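Local coordinates for alpha-L-rhamnosidase (Streptomyces avermitilis, PDB 3W5M), which hydrolyses terminal non-reducing alpha-L-rhamnose residues from alpha-L-rhamnosides, including citrus flavonoids and the arabinogalactan-protein gum arabic, at residues P784-D787 with L788-I792; L727-L730 with E731-D735; P79-R83 with T84-W88. All blocks are in the same frame, centred on the assembly; numbering follows the deposited sequence.

Overall arrangement
Interaction 3 comes first along the chain, at the start of strand 85-94 in the N-terminal domain, an immunoglobulin-like domain of fibronectin type III fold. Interactions 2 and 1 follow in that order, both in the (alpha/alpha)6-barrel glycosidase domain. Interaction 2 closes the end of helix 713-732; interaction 1 lies near the start of helix 783-800. Their centres are 13 Å apart, and the two helices touch: Tyr-785 and Leu-788 pack on Leu-727, and Arg-791 packs near Glu-731. Interaction 3 is separate. Its centre lies 45 Å from each of the others, and its nearest atoms are about 30 Å from interaction 1. Interactions 1 and 2 thus belong to neighbouring helices of the catalytic domain, while interaction 3 braces a turn in a separate domain.

Interaction 1. Residues P784-D787 with L788-I792; sequences PYTD and LFTRI
Asp-787 and Arg-791 pair one turn apart on the exposed side of a helix. OD2 of Asp-787 lies 3.2 Å from NE of Arg-791, in a salt bridge that is also a hydrogen bond. The carboxylate sits at the edge of the guanidinium, near its plane. NE, however, meets the carboxylate from above, 46° out of its plane. The two flat groups are turned 44° against each other. Arg-791 NH2 adds only a weak bond to Asp-787 OD2, at 3.5 Å, and both donors therefore fall on one oxygen. The arginine side chain also packs near Glu-731 of helix 713-732.

Thr-790 is on the exposed side too. Its OG1 stands beside its own backbone N (chi1 -57°), and from there Thr-790 OG1 reaches back to Thr-786 O at 2.8 Å. Thr-790 N binds Thr-786 O at 2.9 Å, from the opposite face of the carbonyl plane. Two bonds thus grip Thr-786 O. Thr-786 OG1 makes a similar but weak bond to Ala-782 O.

All of this belongs to helix 783-800 of the (alpha/alpha)6 barrel. In contrast to the exposed Asp-787, Thr-790 and Arg-791, the side chains of Leu-788, Phe-789 and Ile-792 are buried. Leu-788 packs on Leu-727 of helix 713-732, and Ile-792 on Phe-764 and Ala-765 of helix 756-777. The CB of Phe-789 rests against Tyr-785 O, which also accepts Phe-789 N. Tyr-785 is partly covered by Ala-772 of helix 756-777 and by Leu-727, and its OH is hydrogen-bonded to His-724 ND1.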
ATOM      1  N   PRO A 784      17.396  26.592  19.186  1.00 35.28           N
ATOM      2  CA  PRO A 784      15.953  26.860  19.245  1.00 35.47           C
ATOM      3  C   PRO A 784      15.099  25.627  19.555  1.00 36.78           C
ATOM      4  O   PRO A 784      14.160  25.717  20.345  1.00 32.91           O
ATOM      5  CB  PRO A 784      15.633  27.383  17.843  1.00 37.56           C
ATOM      6  CG  PRO A 784      16.899  28.000  17.375  1.00 37.25           C
ATOM      7  CD  PRO A 784      17.999  27.157  17.957  1.00 36.41           C
ATOM      8  N   TYR A 785      15.410  24.486  18.929  1.00 33.51           N
ATOM      9  CA  TYR A 785      14.667  23.255  19.172  1.00 32.15           C
ATOM     10  C   TYR A 785      14.953  22.638  20.532  1.00 31.18           C
ATOM     11  O   TYR A 785      14.058  22.094  21.182  1.00 29.44           O
ATOM     12  CB  TYR A 785      14.996  22.224  18.094  1.00 33.86           C
ATOM     13  CG  TYR A 785      14.702  22.678  16.689  1.00 36.71           C
ATOM     14  CD1 TYR A 785      13.465  23.235  16.356  1.00 39.77           C
ATOM     15  CD2 TYR A 785      15.650  22.513  15.672  1.00 39.71           C
ATOM     16  CE1 TYR A 785      13.176  23.639  15.057  1.00 41.08           C
ATOM     17  CE2 TYR A 785      15.372  22.907  14.364  1.00 41.82           C
ATOM     18  CZ  TYR A 785      14.133  23.467  14.061  1.00 43.23           C
ATOM     19  OH  TYR A 785      13.857  23.861  12.767  1.00 43.32           O
ATOM     20  N   THR A 786      16.209  22.692  20.955  1.00 28.86           N
ATOM     21  CA  THR A 786      16.565  22.146  22.246  1.00 30.01           C
ATOM     22  C   THR A 786      15.854  22.933  23.347  1.00 29.65           C
ATOM     23  O   THR A 786      15.364  22.348  24.325  1.00 29.17           O
ATOM     24  CB  THR A 786      18.088  22.161  22.460  1.00 30.45           C
ATOM     25  OG1 THR A 786      18.688  21.276  21.508  1.00 32.27           O
ATOM     26  CG2 THR A 786      18.436  21.654  23.845  1.00 28.53           C
ATOM     27  N   ASP A 787      15.817  24.246  23.172  1.00 29.46           N
ATOM     28  CA  ASP A 787      15.151  25.144  24.111  1.00 34.27           C
ATOM     29  C   ASP A 787      13.643  24.877  24.149  1.00 33.22           C
ATOM     30  O   ASP A 787      13.035  24.835  25.232  1.00 31.10           O
ATOM     31  CB  ASP A 787      15.430  26.605  23.737  1.00 38.24           C
ATOM     32  CG  ASP A 787      14.520  27.590  24.481  1.00 44.44           C
ATOM     33  OD1 ASP A 787      14.548  27.611  25.731  1.00 47.52           O
ATOM     34  OD2 ASP A 787      13.763  28.332  23.812  1.00 48.70           O
ATOM     35  N   LEU A 788      13.047  24.684  22.969  1.00 31.02           N
ATOM     36  CA  LEU A 788      11.624  24.314  22.884  1.00 29.10           C
ATOM     37  C   LEU A 788      11.338  23.030  23.621  1.00 27.00           C
ATOM     38  O   LEU A 788      10.377  22.976  24.375  1.00 27.33           O
ATOM     39  CB  LEU A 788      11.159  24.192  21.430  1.00 29.11           C
ATOM     40  CG  LEU A 788       9.705  23.728  21.263  1.00 30.96           C
ATOM     41  CD1 LEU A 788       8.706  24.695  21.903  1.00 30.14           C
ATOM     42  CD2 LEU A 788       9.380  23.542  19.787  1.00 31.47           C
ATOM     43  N   PHE A 789      12.146  21.989  23.374  1.00 26.15           N
ATOM     44  CA  PHE A 789      12.039  20.700  24.062  1.00 27.59           C
ATOM     45  C   PHE A 789      12.112  20.850  25.577  1.00 29.28           C
ATOM     46  O   PHE A 789      11.237  20.338  26.285  1.00 27.17           O
ATOM     47  CB  PHE A 789      13.108  19.704  23.590  1.00 28.22           C
ATOM     48  CG  PHE A 789      13.115  18.404  24.353  1.00 29.32           C
ATOM     49  CD1 PHE A 789      11.949  17.659  24.507  1.00 29.27           C
ATOM     50  CD2 PHE A 789      14.291  17.919  24.906  1.00 31.58           C
ATOM     51  CE1 PHE A 789      11.958  16.454  25.195  1.00 29.86           C
ATOM     52  CE2 PHE A 789      14.312  16.712  25.599  1.00 34.90           C
ATOM     53  CZ  PHE A 789      13.138  15.978  25.755  1.00 33.55           C
ATOM     54  N   THR A 790      13.146  21.553  26.050  1.00 28.55           N
ATOM     55  CA  THR A 790      13.313  21.880  27.496  1.00 29.78           C
ATOM     56  C   THR A 790      12.030  22.492  28.095  1.00 30.48           C
ATOM     57  O   THR A 790      11.583  22.096  29.176  1.00 29.96           O
ATOM     58  CB  THR A 790      14.463  22.889  27.693  1.00 30.65           C
ATOM     59  OG1 THR A 790      15.660  22.349  27.129  1.00 33.50           O
ATOM     60  CG2 THR A 790      14.701  23.165  29.187  1.00 30.52           C
ATOM     61  N   ARG A 791      11.451  23.458  27.385  1.00 31.07           N
ATOM     62  CA  ARG A 791      10.260  24.160  27.887  1.00 31.98           C
ATOM     63  C   ARG A 791       9.006  23.296  27.915  1.00 31.21           C
ATOM     64  O   ARG A 791       8.226  23.373  28.862  1.00 27.87           O
ATOM     65  CB  ARG A 791      10.034  25.466  27.155  1.00 32.65           C
ATOM     66  CG  ARG A 791      11.095  26.492  27.491  1.00 39.37           C
ATOM     67  CD  ARG A 791      10.778  27.839  26.882  1.00 41.25           C
ATOM     68  NE  ARG A 791      10.998  27.846  25.445  1.00 47.49           N
ATOM     69  CZ  ARG A 791      10.029  27.894  24.536  1.00 49.85           C
ATOM     70  NH1 ARG A 791       8.753  27.923  24.906  1.00 51.04           N
ATOM     71  NH2 ARG A 791      10.337  27.904  23.249  1.00 49.20           N
ATOM     72  N   ILE A 792       8.834  22.433  26.909  1.00 27.85           N
ATOM     73  CA  ILE A 792       7.719  21.500  26.914  1.00 26.25           C
ATOM     74  C   ILE A 792       7.857  20.433  27.973  1.00 27.22           C
ATOM     75  O   ILE A 792       6.869  20.089  28.638  1.00 27.30           O
ATOM     76  CB  ILE A 792       7.519  20.798  25.558  1.00 24.03           C
ATOM     77  CG1 ILE A 792       7.348  21.830  24.454  1.00 25.51           C
ATOM     78  CG2 ILE A 792       6.243  19.944  25.615  1.00 22.35           C
ATOM     79  CD1 ILE A 792       7.457  21.222  23.057  1.00 26.75           C
TER

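Interaction 2. Residues L727-L730 with E731-D735; sequences LRYL and EKHSD
Tyr-729 and His-733 form an offset stack one turn apart, with ring centroids 4.3 Å apart and planes at 23°. His-733 CD2 lies over one face of the tyrosine ring, near its rim, 3.5 Å from Tyr-729 CE1. That CE1 in turn lies over one face of the imidazole. The tyrosine CG is anti to its own backbone N (chi1 169°), which swings the ring over the face of the imidazole. Tyr-729 O sits in the plane of the imidazole at its edge, 3.0 Å from His-733 CD2. Tyr-729 O also accepts His-733 N, at 3.0 Å.

This is the C-terminal end of helix 713-732, one of the helices of the (alpha/alpha)6 barrel. His-733 is the first residue to leave helical geometry. Ser-734 then turns its OG back to the last turn. Ser-734 OG binds Glu-731 O at 2.8 Å, coming from above that carbonyl plane by 37°. Ser-734 OG is also 3.3 Å from Leu-730 O.

Further out, the loop with Asp-675 and Ala-677 touches Tyr-729. Arg-739 holds the turn through a hydrogen bond from NH1 to His-733 O. Leu-730 packs on Phe-764, and Leu-727 on Ser-767 and Ala-771, all three of helix 756-777. The side chain of Leu-730 lies about 10 Å from that of Trp-695, which binds rhamnose.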
ATOM      1  N   LEU A 727       6.051  22.047  14.095  1.00 23.06           N
ATOM      2  CA  LEU A 727       6.281  22.484  15.492  1.00 24.24           C
ATOM      3  C   LEU A 727       5.644  23.842  15.738  1.00 25.67           C
ATOM      4  O   LEU A 727       5.111  24.114  16.845  1.00 28.53           O
ATOM      5  CB  LEU A 727       7.783  22.518  15.833  1.00 23.12           C
ATOM      6  CG  LEU A 727       8.476  21.160  16.038  1.00 24.71           C
ATOM      7  CD1 LEU A 727       9.987  21.315  16.086  1.00 24.32           C
ATOM      8  CD2 LEU A 727       7.962  20.393  17.253  1.00 23.52           C
ATOM      9  N   ARG A 728       5.713  24.703  14.723  1.00 23.85           N
ATOM     10  CA  ARG A 728       5.107  26.030  14.766  1.00 26.36           C
ATOM     11  C   ARG A 728       3.584  25.915  14.880  1.00 28.39           C
ATOM     12  O   ARG A 728       2.952  26.608  15.703  1.00 26.12           O
ATOM     13  CB  ARG A 728       5.540  26.858  13.567  1.00 28.44           C
ATOM     14  CG  ARG A 728       4.733  28.114  13.328  1.00 33.04           C
ATOM     15  CD  ARG A 728       5.164  28.748  12.025  1.00 38.82           C
ATOM     16  NE  ARG A 728       6.487  29.355  12.136  1.00 44.51           N
ATOM     17  CZ  ARG A 728       7.190  29.796  11.093  1.00 49.50           C
ATOM     18  NH1 ARG A 728       6.691  29.683   9.866  1.00 48.77           N
ATOM     19  NH2 ARG A 728       8.392  30.347  11.274  1.00 47.62           N
ATOM     20  N   TYR A 729       3.003  25.012  14.087  1.00 25.75           N
ATOM     21  CA  TYR A 729       1.594  24.660  14.211  1.00 25.63           C
ATOM     22  C   TYR A 729       1.256  24.180  15.618  1.00 25.39           C
ATOM     23  O   TYR A 729       0.246  24.598  16.191  1.00 29.68           O
ATOM     24  CB  TYR A 729       1.193  23.568  13.180  1.00 24.06           C
ATOM     25  CG  TYR A 729      -0.182  22.982  13.455  1.00 23.20           C
ATOM     26  CD1 TYR A 729      -1.334  23.569  12.921  1.00 22.90           C
ATOM     27  CD2 TYR A 729      -0.329  21.854  14.277  1.00 23.35           C
ATOM     28  CE1 TYR A 729      -2.596  23.049  13.204  1.00 23.62           C
ATOM     29  CE2 TYR A 729      -1.576  21.309  14.525  1.00 23.75           C
ATOM     30  CZ  TYR A 729      -2.697  21.920  14.006  1.00 23.38           C
ATOM     31  OH  TYR A 729      -3.913  21.373  14.291  1.00 26.84           O
ATOM     32  N   LEU A 730       2.084  23.313  16.181  1.00 24.69           N
ATOM     33  CA  LEU A 730       1.778  22.709  17.468  1.00 26.50           C
ATOM     34  C   LEU A 730       1.872  23.734  18.603  1.00 30.05           C
ATOM     35  O   LEU A 730       1.102  23.682  19.560  1.00 32.91           O
ATOM     36  CB  LEU A 730       2.721  21.548  17.753  1.00 23.45           C
ATOM     37  CG  LEU A 730       2.481  20.258  16.936  1.00 22.49           C
ATOM     38  CD1 LEU A 730       3.617  19.292  17.215  1.00 22.28           C
ATOM     39  CD2 LEU A 730       1.123  19.605  17.221  1.00 22.00           C
ATOM     40  N   GLU A 731       2.833  24.642  18.505  1.00 29.29           N
ATOM     41  CA  GLU A 731       2.965  25.710  19.511  1.00 32.31           C
ATOM     42  C   GLU A 731       1.773  26.660  19.469  1.00 32.18           C
ATOM     43  O   GLU A 731       1.266  27.072  20.512  1.00 33.11           O
ATOM     44  CB  GLU A 731       4.272  26.479  19.319  1.00 35.47           C
ATOM     45  CG  GLU A 731       4.428  27.666  20.256  1.00 42.44           C
ATOM     46  CD  GLU A 731       5.881  28.005  20.558  1.00 51.78           C
ATOM     47  OE1 GLU A 731       6.724  27.951  19.631  1.00 51.63           O
ATOM     48  OE2 GLU A 731       6.180  28.332  21.735  1.00 57.63           O
ATOM     49  N   LYS A 732       1.314  26.996  18.266  1.00 31.39           N
ATOM     50  CA  LYS A 732       0.130  27.839  18.110  1.00 32.53           C
ATOM     51  C   LYS A 732      -1.125  27.172  18.704  1.00 31.95           C
ATOM     52  O   LYS A 732      -1.946  27.833  19.344  1.00 30.37           O
ATOM     53  CB  LYS A 732      -0.082  28.178  16.638  1.00 34.74           C
ATOM     54  CG  LYS A 732      -1.148  29.232  16.402  1.00 44.95           C
ATOM     55  CD  LYS A 732      -1.412  29.420  14.916  1.00 52.54           C
ATOM     56  CE  LYS A 732      -2.513  30.448  14.689  1.00 57.58           C
ATOM     57  NZ  LYS A 732      -3.144  30.226  13.360  1.00 63.95           N
ATOM     58  N   HIS A 733      -1.255  25.866  18.510  1.00 28.95           N
ATOM     59  CA  HIS A 733      -2.368  25.077  19.061  1.00 29.78           C
ATOM     60  C   HIS A 733      -2.038  24.380  20.388  1.00 29.38           C
ATOM     61  O   HIS A 733      -2.175  23.153  20.543  1.00 28.57           O
ATOM     62  CB  HIS A 733      -2.893  24.115  17.982  1.00 31.21           C
ATOM     63  CG  HIS A 733      -3.342  24.831  16.752  1.00 32.90           C
ATOM     64  ND1 HIS A 733      -4.669  25.072  16.477  1.00 34.19           N
ATOM     65  CD2 HIS A 733      -2.639  25.431  15.762  1.00 35.81           C
ATOM     66  CE1 HIS A 733      -4.770  25.752  15.348  1.00 35.17           C
ATOM     67  NE2 HIS A 733      -3.551  25.987  14.895  1.00 38.88           N
ATOM     68  N   SER A 734      -1.604  25.197  21.352  1.00 30.81           N
ATOM     69  CA  SER A 734      -1.299  24.746  22.716  1.00 31.47           C
ATOM     70  C   SER A 734      -1.430  25.950  23.669  1.00 30.93           C
ATOM     71  O   SER A 734      -1.417  27.096  23.226  1.00 28.27           O
ATOM     72  CB  SER A 734       0.111  24.156  22.802  1.00 31.84           C
ATOM     73  OG  SER A 734       1.049  25.157  22.483  1.00 35.47           O
ATOM     74  N   ASP A 735      -1.550  25.668  24.960  1.00 31.79           N
ATOM     75  CA  ASP A 735      -1.699  26.717  25.974  1.00 33.58           C
ATOM     76  C   ASP A 735      -0.615  26.474  27.029  1.00 30.55           C
ATOM     77  O   ASP A 735      -0.644  25.461  27.719  1.00 30.24           O
ATOM     78  CB  ASP A 735      -3.131  26.664  26.550  1.00 36.77           C
ATOM     79  CG  ASP A 735      -3.393  27.728  27.649  1.00 44.55           C
ATOM     80  OD1 ASP A 735      -2.462  28.436  28.087  1.00 45.35           O
ATOM     81  OD2 ASP A 735      -4.554  27.840  28.084  1.00 48.34           O
TER

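Interaction 3. Residues P79-R83 with T84-W88; sequences PLKPR and TRYFW
The ring of Tyr-86 is sandwiched between a leucine methyl and a threonine methyl. Leu-80 CD2 lies over one face, 3.7 Å from the ring centroid, in a CH-pi contact. The ring atom closest to Leu-80 CD2 is Tyr-86 CZ, at 3.6 Å. Thr-84 CG2 covers the opposite face, toward the rim. Lys-81 O lies in the ring plane at the edge, 3.9 Å from Tyr-86 CE2. The ring of Trp-108, from strand 106-110, also meets Tyr-86.

The phenol end is fixed by the backbone. Lys-81 N donates to Tyr-86 OH at 2.8 Å, and the bond is almost straight (175°). This is a tyrosine corner. A strand tyrosine bonds back to the chain five residues earlier, where the loop enters strand 85-94. The Leu-x-Pro-x-Thr-x-Tyr pattern fits the corner known from fibronectin type III domains. A phenylalanine in place of Tyr-86 would probably leave Lys-81 N without this acceptor and the loop less firmly held to the ring.

While the methyl of Thr-84 covers the ring, its hydroxyl bonds the loop. With OG1 beside the backbone N (chi1 -60°), Thr-84 OG1 donates to Pro-82 O at 2.9 Å, from 50° above that carbonyl plane. Lys-81 NZ reaches Thr-84 OG1 at 3.2 Å, a weak bond made by a side chain bent near its end. Between Pro-82 and Thr-84, Arg-83 takes a left-handed backbone conformation, which turns the chain. Its side chain leads away to a salt bridge with Glu-404. Thr-110 OG1 is hydrogen-bonded to both Lys-81 O and Thr-84 N, tying the turn to strand 106-110.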
ATOM      1  N   PRO A  79      26.923  18.206 -14.642  1.00 29.75           N
ATOM      2  CA  PRO A  79      25.481  17.919 -14.681  1.00 27.83           C
ATOM      3  C   PRO A  79      25.145  16.726 -15.579  1.00 27.09           C
ATOM      4  O   PRO A  79      25.625  16.649 -16.712  1.00 26.74           O
ATOM      5  CB  PRO A  79      24.907  19.195 -15.281  1.00 27.93           C
ATOM      6  CG  PRO A  79      25.850  20.261 -14.833  1.00 30.13           C
ATOM      7  CD  PRO A  79      27.201  19.626 -14.963  1.00 29.06           C
ATOM      8  N   LEU A  80      24.313  15.810 -15.078  1.00 25.81           N
ATOM      9  CA  LEU A  80      23.865  14.666 -15.886  1.00 26.38           C
ATOM     10  C   LEU A  80      22.834  15.058 -16.948  1.00 26.33           C
ATOM     11  O   LEU A  80      22.031  15.977 -16.736  1.00 29.50           O
ATOM     12  CB  LEU A  80      23.270  13.578 -14.973  1.00 24.59           C
ATOM     13  CG  LEU A  80      24.145  13.047 -13.837  1.00 23.72           C
ATOM     14  CD1 LEU A  80      23.324  12.081 -12.976  1.00 23.84           C
ATOM     15  CD2 LEU A  80      25.362  12.349 -14.410  1.00 22.87           C
ATOM     16  N   LYS A  81      22.874  14.361 -18.081  1.00 24.88           N
ATOM     17  CA  LYS A  81      21.951  14.549 -19.190  1.00 25.73           C
ATOM     18  C   LYS A  81      20.845  13.491 -19.098  1.00 25.11           C
ATOM     19  O   LYS A  81      21.081  12.388 -18.539  1.00 24.31           O
ATOM     20  CB  LYS A  81      22.664  14.354 -20.543  1.00 28.61           C
ATOM     21  CG  LYS A  81      23.821  15.299 -20.852  1.00 34.06           C
ATOM     22  CD  LYS A  81      24.261  15.141 -22.304  1.00 38.58           C
ATOM     23  CE  LYS A  81      25.106  13.899 -22.572  1.00 41.87           C
ATOM     24  NZ  LYS A  81      24.337  12.715 -23.078  1.00 43.27           N
ATOM     25  N   PRO A  82      19.666  13.793 -19.671  1.00 24.26           N
ATOM     26  CA  PRO A  82      18.552  12.832 -19.737  1.00 24.28           C
ATOM     27  C   PRO A  82      18.834  11.644 -20.680  1.00 23.97           C
ATOM     28  O   PRO A  82      19.668  11.750 -21.583  1.00 24.11           O
ATOM     29  CB  PRO A  82      17.387  13.655 -20.289  1.00 24.60           C
ATOM     30  CG  PRO A  82      17.802  15.093 -20.190  1.00 25.64           C
ATOM     31  CD  PRO A  82      19.293  15.112 -20.216  1.00 25.21           C
ATOM     32  N   ARG A  83      18.126  10.540 -20.453  1.00 21.99           N
ATOM     33  CA  ARG A  83      18.171   9.340 -21.313  1.00 23.47           C
ATOM     34  C   ARG A  83      19.575   8.787 -21.505  1.00 23.13           C
ATOM     35  O   ARG A  83      19.890   8.280 -22.594  1.00 24.16           O
ATOM     36  CB  ARG A  83      17.657   9.633 -22.716  1.00 26.39           C
ATOM     37  CG  ARG A  83      16.327  10.285 -22.863  1.00 29.84           C
ATOM     38  CD  ARG A  83      16.293  10.816 -24.293  1.00 30.34           C
ATOM     39  NE  ARG A  83      14.934  11.182 -24.587  1.00 30.88           N
ATOM     40  CZ  ARG A  83      14.447  12.413 -24.482  1.00 29.64           C
ATOM     41  NH1 ARG A  83      15.235  13.420 -24.126  1.00 29.72           N
ATOM     42  NH2 ARG A  83      13.172  12.613 -24.735  1.00 28.52           N
ATOM     43  N   THR A  84      20.428   8.910 -20.499  1.00 21.48           N
ATOM     44  CA  THR A  84      21.818   8.510 -20.686  1.00 22.83           C
ATOM     45  C   THR A  84      22.254   7.465 -19.704  1.00 22.47           C
ATOM     46  O   THR A  84      21.986   7.587 -18.500  1.00 21.63           O
ATOM     47  CB  THR A  84      22.725   9.735 -20.643  1.00 22.52           C
ATOM     48  OG1 THR A  84      22.316  10.612 -21.684  1.00 25.35           O
ATOM     49  CG2 THR A  84      24.212   9.369 -20.859  1.00 24.37           C
ATOM     50  N   ARG A  85      22.918   6.429 -20.219  1.00 21.40           N
ATOM     51  CA  ARG A  85      23.510   5.422 -19.333  1.00 23.18           C
ATOM     52  C   ARG A  85      24.907   5.848 -18.848  1.00 24.93           C
ATOM     53  O   ARG A  85      25.782   6.202 -19.653  1.00 26.30           O
ATOM     54  CB  ARG A  85      23.509   4.037 -19.997  1.00 22.06           C
ATOM     55  CG  ARG A  85      24.045   2.918 -19.098  1.00 22.39           C
ATOM     56  CD  ARG A  85      23.731   1.535 -19.686  1.00 22.84           C
ATOM     57  NE  ARG A  85      22.297   1.289 -19.701  1.00 23.99           N
ATOM     58  CZ  ARG A  85      21.723   0.093 -19.799  1.00 24.43           C
ATOM     59  NH1 ARG A  85      22.474  -0.999 -19.951  1.00 24.90           N
ATOM     60  NH2 ARG A  85      20.396   0.005 -19.771  1.00 25.90           N
ATOM     61  N   TYR A  86      25.098   5.885 -17.533  1.00 23.24           N
ATOM     62  CA  TYR A  86      26.369   6.244 -16.936  1.00 23.36           C
ATOM     63  C   TYR A  86      27.011   5.036 -16.286  1.00 25.58           C
ATOM     64  O   TYR A  86      26.432   4.426 -15.384  1.00 23.67           O
ATOM     65  CB  TYR A  86      26.193   7.352 -15.896  1.00 24.06           C
ATOM     66  CG  TYR A  86      25.812   8.664 -16.536  1.00 24.61           C
ATOM     67  CD1 TYR A  86      26.797   9.510 -17.072  1.00 26.25           C
ATOM     68  CD2 TYR A  86      24.478   9.043 -16.672  1.00 25.06           C
ATOM     69  CE1 TYR A  86      26.448  10.707 -17.688  1.00 26.81           C
ATOM     70  CE2 TYR A  86      24.128  10.250 -17.292  1.00 25.10           C
ATOM     71  CZ  TYR A  86      25.118  11.074 -17.785  1.00 26.55           C
ATOM     72  OH  TYR A  86      24.786  12.274 -18.386  1.00 27.56           O
ATOM     73  N   PHE A  87      28.219   4.705 -16.738  1.00 24.60           N
ATOM     74  CA  PHE A  87      28.955   3.580 -16.167  1.00 26.48           C
ATOM     75  C   PHE A  87      29.850   4.100 -15.062  1.00 26.07           C
ATOM     76  O   PHE A  87      30.336   5.246 -15.118  1.00 27.06           O
ATOM     77  CB  PHE A  87      29.738   2.832 -17.243  1.00 24.71           C
ATOM     78  CG  PHE A  87      28.874   2.107 -18.218  1.00 27.81           C
ATOM     79  CD1 PHE A  87      28.355   2.766 -19.322  1.00 28.42           C
ATOM     80  CD2 PHE A  87      28.565   0.759 -18.032  1.00 28.29           C
ATOM     81  CE1 PHE A  87      27.554   2.097 -20.231  1.00 29.68           C
ATOM     82  CE2 PHE A  87      27.765   0.078 -18.938  1.00 30.14           C
ATOM     83  CZ  PHE A  87      27.264   0.750 -20.044  1.00 29.86           C
ATOM     84  N   TRP A  88      29.981   3.314 -13.998  1.00 25.26           N
ATOM     85  CA  TRP A  88      30.799   3.730 -12.895  1.00 22.59           C
ATOM     86  C   TRP A  88      31.511   2.592 -12.206  1.00 24.20           C
ATOM     87  O   TRP A  88      31.133   1.436 -12.297  1.00 24.17           O
ATOM     88  CB  TRP A  88      30.021   4.588 -11.878  1.00 23.40           C
ATOM     89  CG  TRP A  88      29.050   3.813 -11.006  1.00 21.75           C
ATOM     90  CD1 TRP A  88      27.883   3.258 -11.390  1.00 22.66           C
ATOM     91  CD2 TRP A  88      29.211   3.525  -9.615  1.00 22.42           C
ATOM     92  NE1 TRP A  88      27.294   2.611 -10.317  1.00 23.18           N
ATOM     93  CE2 TRP A  88      28.082   2.785  -9.210  1.00 22.73           C
ATOM     94  CE3 TRP A  88      30.193   3.842  -8.663  1.00 22.88           C
ATOM     95  CZ2 TRP A  88      27.891   2.359  -7.887  1.00 23.09           C
ATOM     96  CZ3 TRP A  88      30.024   3.396  -7.340  1.00 25.14           C
ATOM     97  CH2 TRP A  88      28.869   2.665  -6.967  1.00 22.60           C
TER